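Local coordinates for protein 3-dehydroshikimate dehydratase (Pseudomonas putida, PDB 5HMQ) that converts 3-dehydroshikimate to protocatechuate with the help of a divalent metal cation, in the degradation of quinate and shikimate, at residues F211-P215 / L240-N244; H522-C528 / F598-Q604. All coordinates share one frame; numbering follows the deposited sequence.

Interaction 1 (F211-P215 / L240-N244). With MG (magnesium ion), chain K.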
ATOM      1  N   PHE C 211       1.936  -7.963 -12.880  1.00 47.29           N
ATOM      2  CA  PHE C 211       3.111  -8.425 -12.146  1.00 50.89           C
ATOM      3  C   PHE C 211       4.442  -7.859 -12.624  1.00 49.54           C
ATOM      4  O   PHE C 211       5.491  -8.333 -12.171  1.00 51.65           O
ATOM      5  CB  PHE C 211       3.157  -9.953 -12.142  1.00 51.03           C
ATOM      6  CG  PHE C 211       2.009 -10.573 -11.409  1.00 53.75           C
ATOM      7  CD1 PHE C 211       2.060 -10.723 -10.036  1.00 56.13           C
ATOM      8  CD2 PHE C 211       0.871 -10.977 -12.082  1.00 51.80           C
ATOM      9  CE1 PHE C 211       1.003 -11.277  -9.344  1.00 53.55           C
ATOM     10  CE2 PHE C 211      -0.188 -11.536 -11.395  1.00 52.72           C
ATOM     11  CZ  PHE C 211      -0.121 -11.686 -10.022  1.00 52.90           C
ATOM     12  N   ARG C 212       4.444  -6.872 -13.511  1.00 46.06           N
ATOM     13  CA  ARG C 212       5.703  -6.229 -13.860  1.00 46.02           C
ATOM     14  C   ARG C 212       6.253  -5.485 -12.647  1.00 44.81           C
ATOM     15  O   ARG C 212       5.499  -4.908 -11.861  1.00 45.23           O
ATOM     16  CB  ARG C 212       5.514  -5.263 -15.028  1.00 44.33           C
ATOM     17  CG  ARG C 212       5.544  -5.912 -16.396  1.00 44.68           C
ATOM     18  CD  ARG C 212       5.421  -4.861 -17.485  1.00 43.12           C
ATOM     19  NE  ARG C 212       5.232  -5.450 -18.807  1.00 45.09           N
ATOM     20  CZ  ARG C 212       5.807  -4.996 -19.916  1.00 46.98           C
ATOM     21  NH1 ARG C 212       6.621  -3.949 -19.866  1.00 45.34           N
ATOM     22  NH2 ARG C 212       5.573  -5.593 -21.077  1.00 45.06           N
ATOM     23  N   CYS C 213       7.574  -5.520 -12.485  1.00 43.04           N
ATOM     24  CA  CYS C 213       8.238  -4.792 -11.411  1.00 41.37           C
ATOM     25  C   CYS C 213       9.611  -4.352 -11.906  1.00 41.18           C
ATOM     26  O   CYS C 213      10.016  -4.664 -13.029  1.00 41.33           O
ATOM     27  CB  CYS C 213       8.331  -5.642 -10.136  1.00 40.97           C
ATOM     28  SG  CYS C 213       9.015  -7.297 -10.384  1.00 44.37           S
ATOM     29  N   PHE C 214      10.335  -3.632 -11.053  1.00 43.55           N
ATOM     30  CA  PHE C 214      11.615  -3.074 -11.456  1.00 42.82           C
ATOM     31  C   PHE C 214      12.695  -4.154 -11.500  1.00 45.33           C
ATOM     32  O   PHE C 214      12.611  -5.153 -10.780  1.00 47.12           O
ATOM     33  CB  PHE C 214      12.034  -1.959 -10.504  1.00 40.98           C
ATOM     34  CG  PHE C 214      11.162  -0.739 -10.580  1.00 41.96           C
ATOM     35  CD1 PHE C 214      10.747  -0.246 -11.807  1.00 42.35           C
ATOM     36  CD2 PHE C 214      10.770  -0.078  -9.430  1.00 42.19           C
ATOM     37  CE1 PHE C 214       9.946   0.880 -11.886  1.00 41.40           C
ATOM     38  CE2 PHE C 214       9.970   1.050  -9.499  1.00 44.18           C
ATOM     39  CZ  PHE C 214       9.558   1.529 -10.729  1.00 43.68           C
ATOM     40  N   PRO C 215      13.699  -3.982 -12.361  1.00 47.93           N
ATOM     41  CA  PRO C 215      14.795  -4.959 -12.451  1.00 41.78           C
ATOM     42  C   PRO C 215      15.390  -5.288 -11.092  1.00 45.60           C
ATOM     43  O   PRO C 215      15.762  -4.400 -10.322  1.00 44.97           O
ATOM     44  CB  PRO C 215      15.813  -4.259 -13.356  1.00 44.10           C
ATOM     45  CG  PRO C 215      14.997  -3.353 -14.205  1.00 45.02           C
ATOM     46  CD  PRO C 215      13.822  -2.917 -13.372  1.00 46.71           C
ATOM     47  N   LEU C 240      12.129   2.110 -18.239  1.00 40.65           N
ATOM     48  CA  LEU C 240      11.377   1.223 -17.361  1.00 40.49           C
ATOM     49  C   LEU C 240       9.902   1.335 -17.714  1.00 43.95           C
ATOM     50  O   LEU C 240       9.384   2.446 -17.857  1.00 45.78           O
ATOM     51  CB  LEU C 240      11.583   1.591 -15.891  1.00 40.79           C
ATOM     52  CG  LEU C 240      13.006   1.507 -15.348  1.00 40.06           C
ATOM     53  CD1 LEU C 240      13.094   2.249 -14.035  1.00 38.99           C
ATOM     54  CD2 LEU C 240      13.417   0.064 -15.178  1.00 42.85           C
ATOM     55  N   GLU C 241       9.221   0.197 -17.832  1.00 45.21           N
ATOM     56  CA  GLU C 241       7.785   0.192 -18.121  1.00 44.62           C
ATOM     57  C   GLU C 241       7.116  -0.818 -17.194  1.00 46.37           C
ATOM     58  O   GLU C 241       7.200  -2.031 -17.417  1.00 41.94           O
ATOM     59  CB  GLU C 241       7.492  -0.118 -19.585  1.00 43.32           C
ATOM     60  CG  GLU C 241       6.020   0.075 -19.942  1.00 42.62           C
ATOM     61  CD  GLU C 241       5.660  -0.467 -21.308  1.00 45.84           C
ATOM     62  OE1 GLU C 241       6.261  -1.479 -21.730  1.00 44.99           O
ATOM     63  OE2 GLU C 241       4.767   0.116 -21.961  1.00 46.86           O
ATOM     64  N   ILE C 242       6.449  -0.306 -16.161  1.00 47.23           N
ATOM     65  CA  ILE C 242       5.602  -1.087 -15.274  1.00 46.03           C
ATOM     66  C   ILE C 242       4.183  -0.566 -15.426  1.00 46.06           C
ATOM     67  O   ILE C 242       3.973   0.611 -15.731  1.00 47.25           O
ATOM     68  CB  ILE C 242       6.081  -0.947 -13.809  1.00 46.56           C
ATOM     69  CG1 ILE C 242       7.535  -1.378 -13.679  1.00 44.07           C
ATOM     70  CG2 ILE C 242       5.189  -1.725 -12.842  1.00 49.00           C
ATOM     71  CD1 ILE C 242       7.829  -2.707 -14.293  1.00 48.14           C
ATOM     72  N   PHE C 243       3.203  -1.443 -15.227  1.00 47.02           N
ATOM     73  CA  PHE C 243       1.803  -1.051 -15.353  1.00 48.63           C
ATOM     74  C   PHE C 243       1.199  -1.060 -13.953  1.00 50.65           C
ATOM     75  O   PHE C 243       0.785  -2.109 -13.451  1.00 51.50           O
ATOM     76  CB  PHE C 243       1.056  -1.977 -16.308  1.00 45.88           C
ATOM     77  CG  PHE C 243       1.581  -1.939 -17.716  1.00 53.16           C
ATOM     78  CD1 PHE C 243       1.359  -0.832 -18.523  1.00 53.77           C
ATOM     79  CD2 PHE C 243       2.294  -3.009 -18.234  1.00 54.76           C
ATOM     80  CE1 PHE C 243       1.845  -0.790 -19.819  1.00 51.37           C
ATOM     81  CE2 PHE C 243       2.780  -2.976 -19.532  1.00 54.80           C
ATOM     82  CZ  PHE C 243       2.556  -1.864 -20.326  1.00 52.08           C
ATOM     83  N   ASN C 244       1.161   0.108 -13.325  1.00 56.27           N
ATOM     84  CA  ASN C 244       0.463   0.306 -12.066  1.00 61.29           C
ATOM     85  C   ASN C 244      -0.884   0.984 -12.307  1.00 65.24           C
ATOM     86  O   ASN C 244      -1.272   1.276 -13.440  1.00 65.13           O
ATOM     87  CB  ASN C 244       1.348   1.092 -11.097  1.00 64.30           C
ATOM     88  CG  ASN C 244       2.243   0.183 -10.272  1.00 68.88           C
ATOM     89  OD1 ASN C 244       2.166  -1.042 -10.382  1.00 69.61           O
ATOM     90  ND2 ASN C 244       3.112   0.776  -9.461  1.00 69.59           N
TER
HETATM   91 MG    MG K 701       6.557  -2.316 -23.612  1.00 43.93          MG
HETATM   92  O   HOH W   1       5.521  -0.748 -24.375  1.00 41.67           O
HETATM   93  O   HOH W   2       4.824  -3.267 -23.504  1.00 45.79           O
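Arg-212 reaches across to Glu-241 and Phe-243 with its chain extended from CG to NE. Arg-212 NH1 donates a hydrogen bond to Glu-241 O, 3.2 Å long and fairly straight at 164°. That oxygen lies at the guanidinium edge, in its plane, while the N-H comes in tilted from the carbonyl plane. NH1 of Arg-212 also stands 3.1 Å from Glu-241 OE1. The guanidinium is turned 83° from the carboxylate plane there. Ser-208 accepts a bond from NE, and Asp-167 a second one from NH1.

The tight, buried part is Ile-242, wedged against the backbone carbonyls of Arg-212 and Cys-213. Ile-242 CD1 comes within 3.2 Å of Cys-213 O. With CG1 anti to its carbonyl carbon (chi1 -57°), Ile-242 lays CG1 beside Phe-214 CE1, 3.8 Å away. Leu-240 CD1 meets the same ring, and Leu-240 CD2 touches Pro-215 CD at 3.5 Å. Helix 252-276 packs on Phe-214, Pro-215 and Leu-240. The other end is looser. Phe-243, partly exposed, buries little, and presents its ring edge to the guanidinium face of Arg-212, Phe-243 CE2 lying 3.6 Å from Arg-212 NE.

Leu-240 ends strand 238-240, the eighth of the TIM barrel, and the loop after it carries Glu-241. Glu-241 OE1 binds the catalytic magnesium at 2.1 Å, with Glu-136, Asp-167 and Gln-193 as the other protein ligands. Glu-241 OE2 takes bonds from a metal-bound water and from Gln-63. Arg-212 lies in the second shell; its charge probably offsets part of the negative charge of the acidic ligands and may help position them.

Interaction 2 (H522-C528 / F598-Q604); sequences HHIAFDC and FFFEIIQ. With MG (magnesium ion), chain L.
His-523 and Phe-599 pair on one face of the sheet, and their side chains run side by side. Phe-599 carries CG between the backbone N and the carbonyl carbon (chi1 57°), which brings its ring against the neighbouring strand. There His-523 CB sits over the centre of the Phe-599 ring, a CH-pi contact of 3.5 Å to the centroid. The two rings are nearly parallel, but slid apart with little overlap. Phe-599 also turns an edge to the His-522 face in an offset edge-to-face pair, with CE1 of Phe-599 3.8 Å from CE1 of His-522. ND1 of His-523 donates to ND1 of His-522 at 3.0 Å, a bond of 169° that helps fix the His-523 ring.

The strands 522-528 and 599-604 are parallel neighbours in a sheet of the C-terminal dioxygenase-like domain, of vicinal oxygen chelate type. His-522 and His-523 form a classic beta bulge opposite Ala-447 of strand 440-450. Backbone bonds alternate along the pair, such as Phe-526 N to Glu-601 O at 2.8 Å; the end ones are weak.

The Glu-601 chain is extended beyond CG, which carries its carboxylate up past Ala-525 CB to the metal. Glu-601 OE1 binds magnesium at 2.3 Å, and His-523 NE2 binds it at 2.4 Å. His-445 is the third protein ligand, and three waters bind as well. The carboxylate of Glu-601 and the ring of His-523 have their planes 57° apart. Glu-601 OE2 takes bonds from one of these waters and from His-588.

On the reverse face, Phe-526 and Phe-600 meet rim to rim, CE2 of Phe-526 to CD2 of Phe-600 at 3.4 Å. Ile-524 CD1 reaches Phe-600 CE2 at 4.0 Å.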
ATOM      1  N   HIS C 522      10.084 -11.008  12.203  1.00 43.52           N
ATOM      2  CA  HIS C 522       9.212 -12.170  12.261  1.00 44.66           C
ATOM      3  C   HIS C 522       9.736 -13.177  13.277  1.00 47.20           C
ATOM      4  O   HIS C 522       9.007 -13.587  14.186  1.00 47.51           O
ATOM      5  CB  HIS C 522       9.085 -12.801  10.872  1.00 44.91           C
ATOM      6  CG  HIS C 522       8.081 -13.908  10.800  1.00 45.91           C
ATOM      7  ND1 HIS C 522       8.439 -15.239  10.786  1.00 46.10           N
ATOM      8  CD2 HIS C 522       6.729 -13.882  10.738  1.00 47.15           C
ATOM      9  CE1 HIS C 522       7.351 -15.985  10.716  1.00 44.74           C
ATOM     10  NE2 HIS C 522       6.299 -15.186  10.688  1.00 48.44           N
ATOM     11  N   HIS C 523      11.002 -13.577  13.144  1.00 47.48           N
ATOM     12  CA  HIS C 523      11.640 -14.429  14.138  1.00 46.70           C
ATOM     13  C   HIS C 523      13.149 -14.378  13.955  1.00 46.66           C
ATOM     14  O   HIS C 523      13.656 -14.008  12.892  1.00 46.72           O
ATOM     15  CB  HIS C 523      11.139 -15.878  14.057  1.00 47.65           C
ATOM     16  CG  HIS C 523      11.620 -16.629  12.854  1.00 47.99           C
ATOM     17  ND1 HIS C 523      10.924 -16.654  11.664  1.00 45.46           N
ATOM     18  CD2 HIS C 523      12.713 -17.407  12.667  1.00 47.11           C
ATOM     19  CE1 HIS C 523      11.575 -17.404  10.792  1.00 45.38           C
ATOM     20  NE2 HIS C 523      12.664 -17.872  11.376  1.00 45.52           N
ATOM     21  N   ILE C 524      13.857 -14.756  15.015  1.00 47.01           N
ATOM     22  CA  ILE C 524      15.314 -14.812  15.034  1.00 46.78           C
ATOM     23  C   ILE C 524      15.718 -16.246  15.346  1.00 48.02           C
ATOM     24  O   ILE C 524      15.200 -16.849  16.294  1.00 46.95           O
ATOM     25  CB  ILE C 524      15.909 -13.832  16.062  1.00 44.04           C
ATOM     26  CG1 ILE C 524      15.408 -12.412  15.790  1.00 43.55           C
ATOM     27  CG2 ILE C 524      17.428 -13.879  16.031  1.00 42.62           C
ATOM     28  CD1 ILE C 524      15.402 -11.524  17.013  1.00 42.24           C
ATOM     29  N   ALA C 525      16.635 -16.789  14.553  1.00 48.14           N
ATOM     30  CA  ALA C 525      17.014 -18.192  14.642  1.00 45.21           C
ATOM     31  C   ALA C 525      18.470 -18.315  15.068  1.00 45.97           C
ATOM     32  O   ALA C 525      19.360 -17.737  14.433  1.00 42.59           O
ATOM     33  CB  ALA C 525      16.793 -18.903  13.308  1.00 43.99           C
ATOM     34  N   PHE C 526      18.703 -19.071  16.137  1.00 44.28           N
ATOM     35  CA  PHE C 526      20.041 -19.380  16.618  1.00 48.07           C
ATOM     36  C   PHE C 526      20.343 -20.852  16.368  1.00 50.02           C
ATOM     37  O   PHE C 526      19.452 -21.703  16.458  1.00 48.71           O
ATOM     38  CB  PHE C 526      20.175 -19.071  18.110  1.00 46.77           C
ATOM     39  CG  PHE C 526      19.609 -17.737  18.510  1.00 46.88           C
ATOM     40  CD1 PHE C 526      20.241 -16.559  18.143  1.00 46.47           C
ATOM     41  CD2 PHE C 526      18.455 -17.661  19.273  1.00 46.19           C
ATOM     42  CE1 PHE C 526      19.725 -15.333  18.516  1.00 45.29           C
ATOM     43  CE2 PHE C 526      17.934 -16.438  19.652  1.00 44.80           C
ATOM     44  CZ  PHE C 526      18.570 -15.273  19.274  1.00 46.79           C
ATOM     45  N   ASP C 527      21.599 -21.157  16.060  1.00 48.39           N
ATOM     46  CA  ASP C 527      22.008 -22.535  15.843  1.00 48.26           C
ATOM     47  C   ASP C 527      22.752 -23.064  17.065  1.00 48.45           C
ATOM     48  O   ASP C 527      23.184 -22.307  17.939  1.00 46.75           O
ATOM     49  CB  ASP C 527      22.870 -22.666  14.579  1.00 46.77           C
ATOM     50  CG  ASP C 527      24.253 -22.039  14.727  1.00 49.84           C
ATOM     51  OD1 ASP C 527      24.472 -21.240  15.662  1.00 49.81           O
ATOM     52  OD2 ASP C 527      25.125 -22.342  13.884  1.00 49.91           O
ATOM     53  N   CYS C 528      22.883 -24.386  17.121  1.00 49.79           N
ATOM     54  CA  CYS C 528      23.559 -25.048  18.225  1.00 48.07           C
ATOM     55  C   CYS C 528      24.105 -26.376  17.729  1.00 48.58           C
ATOM     56  O   CYS C 528      23.807 -26.818  16.618  1.00 50.92           O
ATOM     57  CB  CYS C 528      22.621 -25.263  19.416  1.00 45.07           C
ATOM     58  SG  CYS C 528      21.269 -26.420  19.089  1.00 49.21           S
ATOM     59  N   PHE C 598       7.683 -10.918  17.637  1.00 46.00           N
ATOM     60  CA  PHE C 598       8.655 -11.893  17.172  1.00 48.25           C
ATOM     61  C   PHE C 598       8.748 -13.073  18.129  1.00 49.61           C
ATOM     62  O   PHE C 598       8.504 -12.951  19.333  1.00 48.94           O
ATOM     63  CB  PHE C 598      10.029 -11.237  17.025  1.00 47.45           C
ATOM     64  CG  PHE C 598      10.432 -10.400  18.211  1.00 48.10           C
ATOM     65  CD1 PHE C 598      11.044 -10.976  19.313  1.00 49.26           C
ATOM     66  CD2 PHE C 598      10.197  -9.034  18.220  1.00 49.62           C
ATOM     67  CE1 PHE C 598      11.413 -10.206  20.402  1.00 51.12           C
ATOM     68  CE2 PHE C 598      10.563  -8.259  19.304  1.00 48.21           C
ATOM     69  CZ  PHE C 598      11.171  -8.845  20.397  1.00 51.60           C
ATOM     70  N   PHE C 599       9.101 -14.227  17.575  1.00 49.72           N
ATOM     71  CA  PHE C 599       9.431 -15.409  18.353  1.00 50.21           C
ATOM     72  C   PHE C 599      10.862 -15.818  18.034  1.00 50.01           C
ATOM     73  O   PHE C 599      11.522 -15.229  17.176  1.00 49.50           O
ATOM     74  CB  PHE C 599       8.450 -16.562  18.076  1.00 49.91           C
ATOM     75  CG  PHE C 599       8.369 -16.969  16.628  1.00 51.40           C
ATOM     76  CD1 PHE C 599       7.505 -16.321  15.758  1.00 52.28           C
ATOM     77  CD2 PHE C 599       9.125 -18.027  16.148  1.00 50.77           C
ATOM     78  CE1 PHE C 599       7.418 -16.701  14.430  1.00 51.31           C
ATOM     79  CE2 PHE C 599       9.039 -18.416  14.823  1.00 49.17           C
ATOM     80  CZ  PHE C 599       8.186 -17.751  13.962  1.00 52.22           C
ATOM     81  N   PHE C 600      11.350 -16.827  18.745  1.00 50.58           N
ATOM     82  CA  PHE C 600      12.714 -17.296  18.566  1.00 47.84           C
ATOM     83  C   PHE C 600      12.712 -18.731  18.060  1.00 48.63           C
ATOM     84  O   PHE C 600      11.732 -19.466  18.203  1.00 48.68           O
ATOM     85  CB  PHE C 600      13.515 -17.196  19.868  1.00 45.93           C
ATOM     86  CG  PHE C 600      13.725 -15.787  20.338  1.00 47.31           C
ATOM     87  CD1 PHE C 600      12.827 -15.193  21.205  1.00 48.26           C
ATOM     88  CD2 PHE C 600      14.816 -15.054  19.905  1.00 48.23           C
ATOM     89  CE1 PHE C 600      13.017 -13.894  21.639  1.00 48.40           C
ATOM     90  CE2 PHE C 600      15.011 -13.753  20.335  1.00 49.11           C
ATOM     91  CZ  PHE C 600      14.109 -13.174  21.202  1.00 47.97           C
ATOM     92  N   GLU C 601      13.835 -19.117  17.458  1.00 47.05           N
ATOM     93  CA  GLU C 601      14.008 -20.443  16.889  1.00 44.30           C
ATOM     94  C   GLU C 601      15.407 -20.939  17.215  1.00 47.13           C
ATOM     95  O   GLU C 601      16.376 -20.177  17.141  1.00 45.98           O
ATOM     96  CB  GLU C 601      13.792 -20.432  15.369  1.00 46.78           C
ATOM     97  CG  GLU C 601      14.041 -21.771  14.693  1.00 46.24           C
ATOM     98  CD  GLU C 601      13.887 -21.704  13.185  1.00 49.13           C
ATOM     99  OE1 GLU C 601      13.829 -20.580  12.642  1.00 52.29           O
ATOM    100  OE2 GLU C 601      13.826 -22.774  12.540  1.00 48.87           O
ATOM    101  N   ILE C 602      15.502 -22.211  17.592  1.00 46.57           N
ATOM    102  CA  ILE C 602      16.771 -22.892  17.821  1.00 44.33           C
ATOM    103  C   ILE C 602      16.874 -24.031  16.821  1.00 45.48           C
ATOM    104  O   ILE C 602      15.954 -24.849  16.717  1.00 47.16           O
ATOM    105  CB  ILE C 602      16.886 -23.418  19.264  1.00 45.36           C
ATOM    106  CG1 ILE C 602      16.765 -22.270  20.265  1.00 45.75           C
ATOM    107  CG2 ILE C 602      18.178 -24.199  19.449  1.00 45.81           C
ATOM    108  CD1 ILE C 602      16.596 -22.720  21.699  1.00 43.80           C
ATOM    109  N   ILE C 603      17.983 -24.081  16.082  1.00 45.56           N
ATOM    110  CA  ILE C 603      18.157 -25.050  15.009  1.00 46.04           C
ATOM    111  C   ILE C 603      19.467 -25.806  15.195  1.00 47.13           C
ATOM    112  O   ILE C 603      20.408 -25.330  15.834  1.00 49.67           O
ATOM    113  CB  ILE C 603      18.127 -24.396  13.609  1.00 45.83           C
ATOM    114  CG1 ILE C 603      19.411 -23.605  13.360  1.00 49.80           C
ATOM    115  CG2 ILE C 603      16.920 -23.497  13.456  1.00 47.83           C
ATOM    116  CD1 ILE C 603      19.648 -23.276  11.905  1.00 49.33           C
ATOM    117  N   GLN C 604      19.504 -27.009  14.626  1.00 50.08           N
ATOM    118  CA  GLN C 604      20.731 -27.776  14.450  1.00 51.01           C
ATOM    119  C   GLN C 604      20.787 -28.244  13.004  1.00 49.02           C
ATOM    120  O   GLN C 604      19.887 -28.954  12.547  1.00 48.68           O
ATOM    121  CB  GLN C 604      20.791 -28.972  15.403  1.00 52.85           C
ATOM    122  CG  GLN C 604      22.078 -29.776  15.295  1.00 51.35           C
ATOM    123  CD  GLN C 604      21.995 -31.110  16.014  1.00 53.06           C
ATOM    124  OE1 GLN C 604      21.245 -31.261  16.979  1.00 54.41           O
ATOM    125  NE2 GLN C 604      22.761 -32.085  15.543  1.00 50.75           N
TER
HETATM  126 MG    MG L 702      13.428 -19.936  10.479  1.00 45.35          MG
HETATM  127  O   HOH W   3      14.017 -21.837   9.901  1.00 46.99           O
HETATM  128  O   HOH W   4      12.968 -19.256   8.253  1.00 46.31           O
HETATM  129  O   HOH W   5      11.484 -20.648  10.425  1.00 50.99           O

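Overall arrangement
Interaction 1 and interaction 2 follow one another along the chain, one in each half of the fusion protein. Their centres are 35 Å apart and their nearest atoms about 21 Å, so they do not touch. Each holds part of a separate magnesium site. The site at 240-244, in the TIM barrel, is the catalytic one for dehydration. The site at 522-528 / 598-604 lies in a domain that shows no 4-hydroxyphenylpyruvate or protocatechuate dioxygenase activity but appears important for optimal dehydratase activity in vivo. A loop contact supplies one ligand in the first, paired strands supply two in the second. Beside interaction 1, the ring of Phe-211 meets Tyr-516 of the second subunit edge-to-face.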